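Local coordinates for protein bacilliredoxin BrxA (Bacillus subtilis, PDB 3FHK) that removes bacillithiol from S-bacillithiolated proteins such as OhrR and MetE, acting as a dithiol bacilliredoxin with a CXC motif, at residues V51-C56 with L62-A67; F40-E45 with R97-G102; T68-Q73 with A141-H146. The protein carries 2 engineered substitutions. All blocks are in the same frame, centred on the assembly; numbering follows the deposited sequence.

Interaction 1: residues V51-C56 with L62-A67; sequences VVNSVC and LARPAA
Arg64 of helix 57-73 reaches back to Asn53, the last residue of strand 47-53, and to Ser54 just after it, in a buried, mainly polar contact between a strand and the helix that follows it. Its NH1 donates to Asn53 OD1 at 3.0 Å, with an N-H...O angle of 160°. The acceptor lies in the guanidinium plane. The amide of Asn53 is turned 67° from that plane. NH1 also makes a weak bond to Ser54 O at 3.1 Å, so one nitrogen serves two acceptors. With Asn53 CG anti to the backbone N (chi1 -157°), the amide lies across the arginine chain at about a right angle. OD1 also takes a weak bond from Ser54 N. A water accepts from Arg64 NH2 at 3.0 Å and lies beside Ser54 O and Cys56 O. NE forms a salt bridge with Glu22 of helix 2-24. One turn further along the helix, Ala67 CB meets Val51 CG2 at 3.8 Å. Ser54 OG accepts from Cys56 N at 3.2 Å in an ST turn just before the helix. Cys56, the N-cap residue, is a nucleophile of the CXC motif. A strand, a redox-active cysteine and a helix in this order are typical of the thioredoxin superfamily.

Interaction 2: residues F40-E45 with R97-G102; sequences FMEKAE and REYFTG. With SO4 (sulfate ion), chain F.
Met41 and Glu42 of helix 34-43 both close on the side chain of Tyr99. Met41 lies over one face of the ring. Its CB makes a CH-pi contact, 3.9 Å from the ring centroid of Tyr99 and 22° off the normal. The side chain then runs the opposite way to the tyrosine, from the hydroxyl end toward the ring base. Bends at both chi2 and chi3 bring the terminal methyl down, so that Met41 CE touches Tyr99 CG at 3.5 Å. The sulfur takes part in a longer Met-aromatic contact, with Met41 SD 5.0 Å from the Tyr99 centroid.

Glu42 approaches at the ring edge, near its plane. Tyr99 OH donates to Glu42 OE2 at 2.8 Å, on the anti side of the carboxylate. The carboxylate and ring planes are 40° apart. OE1 of Glu42 forms a salt bridge with Lys116, so the two carboxylate oxygens have partners from different parts of the chain. Lys116 also packs on Met41 and Tyr99.

In this thioredoxin-like fold the contact joins helix 34-43 to the loop between helix 90-97 and strand 109-114. Tyr99 sits in a type I turn from Arg97 to Phe100, closed by Phe100 N to Arg97 O at 2.9 Å. Phe100 is the centre of an inverse gamma turn. Contact with the sheet comes through Met41 on Leu113 and Phe100 on Val50 and Ala111.

At the start of the turn, Arg97 reaches away with an extended chain. Its NH1 donates to sulfate O4 at 2.8 Å and its NH2 to sulfate O3 at 2.7 Å. The sulfate probably came from the crystallisation liquor. Arg97 NH2 also makes a weak bond to Ser106 O.

Interaction 3: residues T68-Q73 with A141-H146; sequences TQAVLQ and AAFDAH. With SO4 (sulfate ion), chain G.
The Phe143 ring meets helix 57-73 with its outer end, through CE1 and CZ. Ala70 O lies at the ring edge, near its plane, 3.8 Å from Phe143 CE1. The methyl of Ala70 reaches the same carbon, with Ala70 CB 3.9 Å from Phe143 CE1. Val71 approaches obliquely. Its CG2 is 4.0 Å from Phe143 CZ, and the same methyl is about as far from CE1. The ring thus rests against the backbone carbonyl and methyl of one residue and a branch of the next. Phe143 CG is anti to its own carbonyl carbon (chi1 -65°), which carries the ring across to the neighbouring helix.

This is helix-to-helix packing in the thioredoxin-like fold, well away from the CXC motif. It joins the last turns of helix 57-73 to the end of the C-terminal helix 132-146. The contact is small and apolar, with Val71 and Phe143 nearest in backbone register at 8.7 Å between CA atoms. Both side chains also pack on Leu49 of strand 47-53, so the two helices meet over the sheet. Pro78 and Asn74 touch Phe143 as well, from the loop after helix 57-73. Ala70 has further neighbours in Met136 and Leu139, which extend the packing back along helix 132-146.

Polar links run to the loop after helix 57-73. Asp144 OD1 accepts from Asn74 ND2, and Val71 O accepts from Thr77 OG1.

His146 turns to another partner. A sulfate oxygen lies at the edge of its imidazole, near the ring plane. His146 NE2 donates to sulfate O4 at 2.8 Å with an N-H...O angle of 150°. His120 ND1 of strand 117-122 binds the same ion, which probably came from the crystallisation liquor.

From the N terminus, residues 40-45 come first, at the end of helix 34-43. Strand 47-53 follows, and its end already belongs to interaction 1, which closes a short loop around the start of helix 57-73. The same helix continues into residues 68-73, so interactions 1 and 3 are in series. Residues 97-102 then close the long loop of interaction 2, with interaction 1 nested inside it. Interaction 3 closes last, at the C-terminal helix, and crosses interaction 2 along the chain. Interactions 1 and 2 touch where Val52 packs against Arg97 and Phe100. Interactions 2 and 3 do not touch. Together they tie three helices and the loop after helix 90-97 to the central strand 47-53.

Interaction 1: residues V51-C56 with L62-A67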
loop_
_atom_site.group_PDB
_atom_site.type_symbol
_atom_site.label_atom_id
_atom_site.label_comp_id
_atom_site.label_asym_id
_atom_site.label_seq_id
_atom_site.Cartn_x
_atom_site.Cartn_y
_atom_site.Cartn_z
ATOM N N VAL A 51 -19.388 6.200 25.238
ATOM C CA VAL A 51 -17.994 5.849 25.031
ATOM C C VAL A 51 -17.526 6.448 23.722
ATOM O O VAL A 51 -18.106 6.206 22.662
ATOM C CB VAL A 51 -17.771 4.330 25.006
ATOM C CG1 VAL A 51 -16.308 4.013 24.678
ATOM C CG2 VAL A 51 -18.179 3.720 26.340
ATOM N N VAL A 52 -16.494 7.269 23.809
ATOM C CA VAL A 52 -15.848 7.759 22.611
ATOM C C VAL A 52 -14.754 6.784 22.234
ATOM O O VAL A 52 -13.686 6.740 22.860
ATOM C CB VAL A 52 -15.279 9.155 22.807
ATOM C CG1 VAL A 52 -14.504 9.568 21.565
ATOM C CG2 VAL A 52 -16.412 10.118 23.084
ATOM N N ASN A 53 -15.048 5.990 21.212
ATOM C CA ASN A 53 -14.206 4.879 20.818
ATOM C C ASN A 53 -13.032 5.375 19.981
ATOM O O ASN A 53 -13.009 6.537 19.574
ATOM C CB ASN A 53 -15.045 3.850 20.056
ATOM C CG ASN A 53 -14.445 2.455 20.098
ATOM O OD1 ASN A 53 -13.406 2.227 20.722
ATOM N ND2 ASN A 53 -15.093 1.516 19.419
ATOM N N SER A 54 -12.057 4.498 19.743
ATOM C CA SER A 54 -10.827 4.866 19.043
ATOM C C SER A 54 -10.066 3.610 18.613
ATOM O O SER A 54 -10.258 2.543 19.183
ATOM C CB SER A 54 -9.939 5.726 19.954
ATOM O OG SER A 54 -8.590 5.759 19.498
ATOM N N VAL A 55 -9.190 3.745 17.621
ATOM C CA VAL A 55 -8.408 2.612 17.113
ATOM C C VAL A 55 -7.172 2.277 17.963
ATOM O O VAL A 55 -6.611 1.185 17.872
ATOM C CB VAL A 55 -7.954 2.880 15.659
ATOM C CG1 VAL A 55 -7.102 1.743 15.142
ATOM C CG2 VAL A 55 -9.157 3.067 14.764
ATOM N N CYS A 56 -6.732 3.226 18.780
ATOM C CA CYS A 56 -5.458 3.072 19.467
ATOM C C CYS A 56 -5.471 1.940 20.499
ATOM O O CYS A 56 -6.520 1.480 20.938
ATOM C CB CYS A 56 -5.073 4.386 20.133
ATOM S SG CYS A 56 -6.325 4.907 21.284
ATOM N N LEU A 62 -7.914 -0.980 27.421
ATOM C CA LEU A 62 -8.436 -0.414 28.661
ATOM C C LEU A 62 -9.876 0.079 28.550
ATOM O O LEU A 62 -10.751 -0.375 29.290
ATOM C CB LEU A 62 -7.530 0.713 29.158
ATOM C CG LEU A 62 -6.054 0.344 29.327
ATOM C CD1 LEU A 62 -5.205 1.583 29.568
ATOM C CD2 LEU A 62 -5.875 -0.656 30.456
ATOM N N ALA A 63 -10.115 0.998 27.621
ATOM C CA ALA A 63 -11.394 1.698 27.569
ATOM C C ALA A 63 -12.572 0.782 27.252
ATOM O O ALA A 63 -13.528 0.722 28.024
ATOM C CB ALA A 63 -11.330 2.856 26.590
ATOM N N ARG A 64 -12.518 0.089 26.113
ATOM C CA ARG A 64 -13.620 -0.794 25.721
ATOM C C ARG A 64 -13.884 -1.893 26.760
ATOM O O ARG A 64 -15.021 -2.081 27.193
ATOM C CB ARG A 64 -13.403 -1.385 24.319
ATOM C CG ARG A 64 -13.514 -0.342 23.208
ATOM C CD ARG A 64 -13.758 -0.974 21.836
ATOM N NE ARG A 64 -12.621 -1.791 21.423
ATOM C CZ ARG A 64 -11.586 -1.339 20.723
ATOM N NH1 ARG A 64 -11.552 -0.074 20.337
ATOM N NH2 ARG A 64 -10.586 -2.154 20.403
ATOM N N PRO A 65 -12.826 -2.600 27.185
ATOM C CA PRO A 65 -13.046 -3.682 28.154
ATOM C C PRO A 65 -13.621 -3.140 29.467
ATOM O O PRO A 65 -14.517 -3.756 30.054
ATOM C CB PRO A 65 -11.641 -4.257 28.380
ATOM C CG PRO A 65 -10.817 -3.787 27.208
ATOM C CD PRO A 65 -11.431 -2.518 26.717
ATOM N N ALA A 66 -13.112 -1.995 29.917
ATOM C CA ALA A 66 -13.558 -1.417 31.190
ATOM C C ALA A 66 -15.015 -0.995 31.125
ATOM O O ALA A 66 -15.777 -1.231 32.056
ATOM C CB ALA A 66 -12.689 -0.239 31.582
ATOM N N ALA A 67 -15.392 -0.380 30.012
ATOM C CA ALA A 67 -16.741 0.129 29.828
ATOM C C ALA A 67 -17.761 -1.003 29.818
ATOM O O ALA A 67 -18.805 -0.912 30.462
ATOM C CB ALA A 67 -16.829 0.918 28.534
HETATM O O HOH W 1 -8.551 -0.140 19.583
#

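Interaction 2: residues F40-E45 with R97-G102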
loop_
_atom_site.group_PDB
_atom_site.type_symbol
_atom_site.label_atom_id
_atom_site.label_comp_id
_atom_site.label_asym_id
_atom_site.label_seq_id
_atom_site.Cartn_x
_atom_site.Cartn_y
_atom_site.Cartn_z
ATOM N N PHE A 40 -30.553 10.943 19.393
ATOM C CA PHE A 40 -30.438 10.316 20.692
ATOM C C PHE A 40 -30.381 11.359 21.808
ATOM O O PHE A 40 -31.186 11.326 22.728
ATOM C CB PHE A 40 -29.218 9.399 20.785
ATOM C CG PHE A 40 -28.982 8.896 22.175
ATOM C CD1 PHE A 40 -29.749 7.849 22.684
ATOM C CD2 PHE A 40 -28.046 9.510 23.001
ATOM C CE1 PHE A 40 -29.567 7.405 23.981
ATOM C CE2 PHE A 40 -27.851 9.068 24.296
ATOM C CZ PHE A 40 -28.614 8.017 24.792
ATOM N N MET A 41 -29.422 12.275 21.723
ATOM C CA MET A 41 -29.188 13.238 22.795
ATOM C C MET A 41 -30.399 14.126 23.098
ATOM O O MET A 41 -30.658 14.433 24.254
ATOM C CB MET A 41 -27.926 14.075 22.530
ATOM C CG MET A 41 -26.629 13.257 22.548
ATOM S SD MET A 41 -26.163 12.639 24.184
ATOM C CE MET A 41 -25.352 14.076 24.871
ATOM N N GLU A 42 -31.156 14.519 22.078
ATOM C CA GLU A 42 -32.343 15.348 22.327
ATOM C C GLU A 42 -33.529 14.577 22.925
ATOM O O GLU A 42 -34.518 15.179 23.324
ATOM C CB GLU A 42 -32.789 16.102 21.066
ATOM C CG GLU A 42 -31.741 17.043 20.476
ATOM C CD GLU A 42 -31.184 18.049 21.478
ATOM O OE1 GLU A 42 -31.930 18.526 22.358
ATOM O OE2 GLU A 42 -29.987 18.376 21.372
ATOM N N LYS A 43 -33.430 13.255 22.991
ATOM C CA LYS A 43 -34.511 12.442 23.542
ATOM C C LYS A 43 -34.071 11.665 24.781
ATOM O O LYS A 43 -34.901 11.153 25.533
ATOM C CB LYS A 43 -35.027 11.451 22.498
ATOM C CG LYS A 43 -35.508 12.064 21.193
ATOM C CD LYS A 43 -35.925 10.960 20.219
ATOM C CE LYS A 43 -36.172 11.499 18.815
ATOM N N ALA A 44 -32.763 11.565 24.982
ATOM C CA ALA A 44 -32.221 10.744 26.060
ATOM C C ALA A 44 -32.843 11.073 27.416
ATOM O O ALA A 44 -32.993 12.237 27.785
ATOM C CB ALA A 44 -30.698 10.872 26.122
ATOM N N GLU A 45 -33.202 10.026 28.148
ATOM C CA GLU A 45 -33.736 10.166 29.490
ATOM C C GLU A 45 -32.980 9.266 30.455
ATOM O O GLU A 45 -32.524 8.177 30.084
ATOM C CB GLU A 45 -35.229 9.840 29.511
ATOM C CG GLU A 45 -36.108 11.037 29.172
ATOM C CD GLU A 45 -37.510 10.643 28.738
ATOM O OE1 GLU A 45 -37.853 9.441 28.822
ATOM O OE2 GLU A 45 -38.264 11.539 28.304
ATOM N N ARG A 97 -19.379 15.614 21.004
ATOM C CA ARG A 97 -18.496 16.441 21.819
ATOM C C ARG A 97 -19.078 17.829 22.097
ATOM O O ARG A 97 -18.789 18.425 23.132
ATOM C CB ARG A 97 -17.081 16.506 21.219
ATOM C CG ARG A 97 -16.278 15.176 21.360
ATOM C CD ARG A 97 -14.985 15.207 20.529
ATOM N NE ARG A 97 -14.072 14.132 20.896
ATOM C CZ ARG A 97 -13.020 13.747 20.170
ATOM N NH1 ARG A 97 -12.735 14.336 19.011
ATOM N NH2 ARG A 97 -12.254 12.749 20.594
ATOM N N GLU A 98 -19.922 18.326 21.197
ATOM C CA GLU A 98 -20.587 19.607 21.406
ATOM C C GLU A 98 -21.396 19.629 22.702
ATOM O O GLU A 98 -21.622 20.695 23.277
ATOM C CB GLU A 98 -21.502 19.936 20.232
ATOM C CG GLU A 98 -20.788 20.417 18.982
ATOM C CD GLU A 98 -21.760 20.716 17.859
ATOM O OE1 GLU A 98 -22.981 20.702 18.118
ATOM O OE2 GLU A 98 -21.311 20.960 16.721
ATOM N N TYR A 99 -21.834 18.455 23.148
ATOM C CA TYR A 99 -22.652 18.330 24.353
ATOM C C TYR A 99 -21.803 18.271 25.623
ATOM O O TYR A 99 -22.318 18.475 26.723
ATOM C CB TYR A 99 -23.526 17.068 24.278
ATOM C CG TYR A 99 -24.629 17.120 23.239
ATOM C CD1 TYR A 99 -25.908 17.558 23.568
ATOM C CD2 TYR A 99 -24.384 16.750 21.930
ATOM C CE1 TYR A 99 -26.918 17.619 22.611
ATOM C CE2 TYR A 99 -25.376 16.808 20.969
ATOM C CZ TYR A 99 -26.639 17.234 21.312
ATOM O OH TYR A 99 -27.614 17.272 20.342
ATOM N N PHE A 100 -20.513 17.972 25.470
ATOM C CA PHE A 100 -19.617 17.803 26.615
ATOM C C PHE A 100 -19.046 19.158 27.043
ATOM O O PHE A 100 -17.834 19.366 27.009
ATOM C CB PHE A 100 -18.462 16.836 26.292
ATOM C CG PHE A 100 -18.900 15.434 25.916
ATOM C CD1 PHE A 100 -20.204 15.000 26.155
ATOM C CD2 PHE A 100 -17.992 14.542 25.354
ATOM C CE1 PHE A 100 -20.598 13.718 25.819
ATOM C CE2 PHE A 100 -18.375 13.241 25.021
ATOM C CZ PHE A 100 -19.679 12.826 25.252
ATOM N N THR A 101 -19.924 20.076 27.436
ATOM C CA THR A 101 -19.528 21.452 27.753
ATOM C C THR A 101 -18.412 21.474 28.787
ATOM O O THR A 101 -18.496 20.829 29.834
ATOM C CB THR A 101 -20.724 22.280 28.282
ATOM O OG1 THR A 101 -21.891 21.985 27.505
ATOM C CG2 THR A 101 -20.434 23.785 28.207
ATOM N N GLY A 102 -17.355 22.207 28.477
ATOM C CA GLY A 102 -16.228 22.305 29.377
ATOM C C GLY A 102 -15.093 21.376 29.009
ATOM O O GLY A 102 -13.927 21.686 29.274
HETATM S S SO4 F . -9.813 12.478 17.762
HETATM O O1 SO4 F . -8.624 13.292 17.535
HETATM O O2 SO4 F . -9.631 11.207 17.071
HETATM O O3 SO4 F . -9.933 12.282 19.207
HETATM O O4 SO4 F . -11.033 13.103 17.232
#

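Interaction 3: residues T68-Q73 with A141-H146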
loop_
_atom_site.group_PDB
_atom_site.type_symbol
_atom_site.label_atom_id
_atom_site.label_comp_id
_atom_site.label_asym_id
_atom_site.label_seq_id
_atom_site.Cartn_x
_atom_site.Cartn_y
_atom_site.Cartn_z
ATOM N N THR A 68 -17.472 -2.058 29.067
ATOM C CA THR A 68 -18.433 -3.147 28.913
ATOM C C THR A 68 -18.542 -3.995 30.182
ATOM O O THR A 68 -19.618 -4.489 30.512
ATOM C CB THR A 68 -18.120 -4.033 27.674
ATOM O OG1 THR A 68 -16.859 -4.693 27.846
ATOM C CG2 THR A 68 -18.078 -3.173 26.412
ATOM N N GLN A 69 -17.427 -4.140 30.893
ATOM C CA GLN A 69 -17.407 -4.914 32.126
ATOM C C GLN A 69 -18.049 -4.159 33.286
ATOM O O GLN A 69 -18.787 -4.748 34.080
ATOM C CB GLN A 69 -15.979 -5.360 32.469
ATOM C CG GLN A 69 -15.455 -6.468 31.548
ATOM C CD GLN A 69 -13.943 -6.648 31.605
ATOM O OE1 GLN A 69 -13.301 -6.906 30.586
ATOM N NE2 GLN A 69 -13.370 -6.515 32.797
ATOM N N ALA A 70 -17.778 -2.859 33.386
ATOM C CA ALA A 70 -18.370 -2.062 34.454
ATOM C C ALA A 70 -19.886 -2.116 34.347
ATOM O O ALA A 70 -20.599 -2.260 35.345
ATOM C CB ALA A 70 -17.871 -0.603 34.389
ATOM N N VAL A 71 -20.370 -2.036 33.113
ATOM C CA VAL A 71 -21.800 -2.017 32.839
ATOM C C VAL A 71 -22.501 -3.347 33.112
ATOM O O VAL A 71 -23.687 -3.380 33.474
ATOM C CB VAL A 71 -22.055 -1.560 31.393
ATOM C CG1 VAL A 71 -23.274 -2.221 30.818
ATOM C CG2 VAL A 71 -22.187 -0.026 31.350
ATOM N N LEU A 72 -21.771 -4.443 32.939
ATOM C CA LEU A 72 -22.349 -5.765 33.103
ATOM C C LEU A 72 -22.223 -6.262 34.537
ATOM O O LEU A 72 -23.024 -7.089 34.994
ATOM C CB LEU A 72 -21.670 -6.746 32.154
ATOM C CG LEU A 72 -22.057 -6.662 30.678
ATOM C CD1 LEU A 72 -21.134 -7.558 29.858
ATOM C CD2 LEU A 72 -23.522 -7.060 30.484
ATOM N N GLN A 73 -21.225 -5.740 35.247
ATOM C CA GLN A 73 -20.868 -6.254 36.564
ATOM C C GLN A 73 -21.448 -5.468 37.741
ATOM O O GLN A 73 -21.668 -6.026 38.815
ATOM C CB GLN A 73 -19.348 -6.338 36.688
ATOM C CG GLN A 73 -18.743 -7.431 35.816
ATOM C CD GLN A 73 -17.230 -7.394 35.797
ATOM O OE1 GLN A 73 -16.603 -7.766 34.803
ATOM N NE2 GLN A 73 -16.631 -6.931 36.896
ATOM N N ALA A 141 -17.847 3.680 40.591
ATOM C CA ALA A 141 -18.053 4.691 41.621
ATOM C C ALA A 141 -18.926 5.816 41.080
ATOM O O ALA A 141 -19.706 6.417 41.819
ATOM C CB ALA A 141 -16.723 5.236 42.109
ATOM N N ALA A 142 -18.788 6.091 39.784
ATOM C CA ALA A 142 -19.635 7.067 39.112
ATOM C C ALA A 142 -21.052 6.518 38.958
ATOM O O ALA A 142 -22.012 7.231 39.218
ATOM C CB ALA A 142 -19.048 7.449 37.752
ATOM N N PHE A 143 -21.187 5.250 38.552
ATOM C CA PHE A 143 -22.514 4.629 38.451
ATOM C C PHE A 143 -23.238 4.689 39.785
ATOM O O PHE A 143 -24.428 4.973 39.851
ATOM C CB PHE A 143 -22.431 3.171 38.002
ATOM C CG PHE A 143 -21.907 2.985 36.603
ATOM C CD1 PHE A 143 -21.535 1.720 36.155
ATOM C CD2 PHE A 143 -21.768 4.067 35.746
ATOM C CE1 PHE A 143 -21.053 1.531 34.866
ATOM C CE2 PHE A 143 -21.278 3.888 34.456
ATOM C CZ PHE A 143 -20.923 2.621 34.015
ATOM N N ASP A 144 -22.510 4.416 40.858
ATOM C CA ASP A 144 -23.105 4.420 42.183
ATOM C C ASP A 144 -23.501 5.827 42.616
ATOM O O ASP A 144 -24.509 6.019 43.285
ATOM C CB ASP A 144 -22.152 3.769 43.181
ATOM C CG ASP A 144 -21.942 2.278 42.892
ATOM O OD1 ASP A 144 -22.739 1.709 42.110
ATOM O OD2 ASP A 144 -20.989 1.680 43.443
ATOM N N ALA A 145 -22.721 6.817 42.209
ATOM C CA ALA A 145 -23.015 8.190 42.574
ATOM C C ALA A 145 -24.230 8.723 41.824
ATOM O O ALA A 145 -24.965 9.556 42.345
ATOM C CB ALA A 145 -21.797 9.076 42.318
ATOM N N HIS A 146 -24.454 8.236 40.604
ATOM C CA HIS A 146 -25.412 8.889 39.709
ATOM C C HIS A 146 -26.534 8.018 39.173
ATOM O O HIS A 146 -27.603 8.526 38.830
ATOM C CB HIS A 146 -24.664 9.537 38.544
ATOM C CG HIS A 146 -23.712 10.602 38.983
ATOM N ND1 HIS A 146 -24.141 11.837 39.425
ATOM C CD2 HIS A 146 -22.365 10.610 39.087
ATOM C CE1 HIS A 146 -23.093 12.561 39.771
ATOM N NE2 HIS A 146 -22.002 11.847 39.571
HETATM S S SO4 G . -18.247 12.829 40.226
HETATM O O1 SO4 G . -17.612 13.577 39.142
HETATM O O2 SO4 G . -17.198 12.161 40.993
HETATM O O3 SO4 G . -18.981 13.730 41.114
HETATM O O4 SO4 G . -19.177 11.853 39.663
#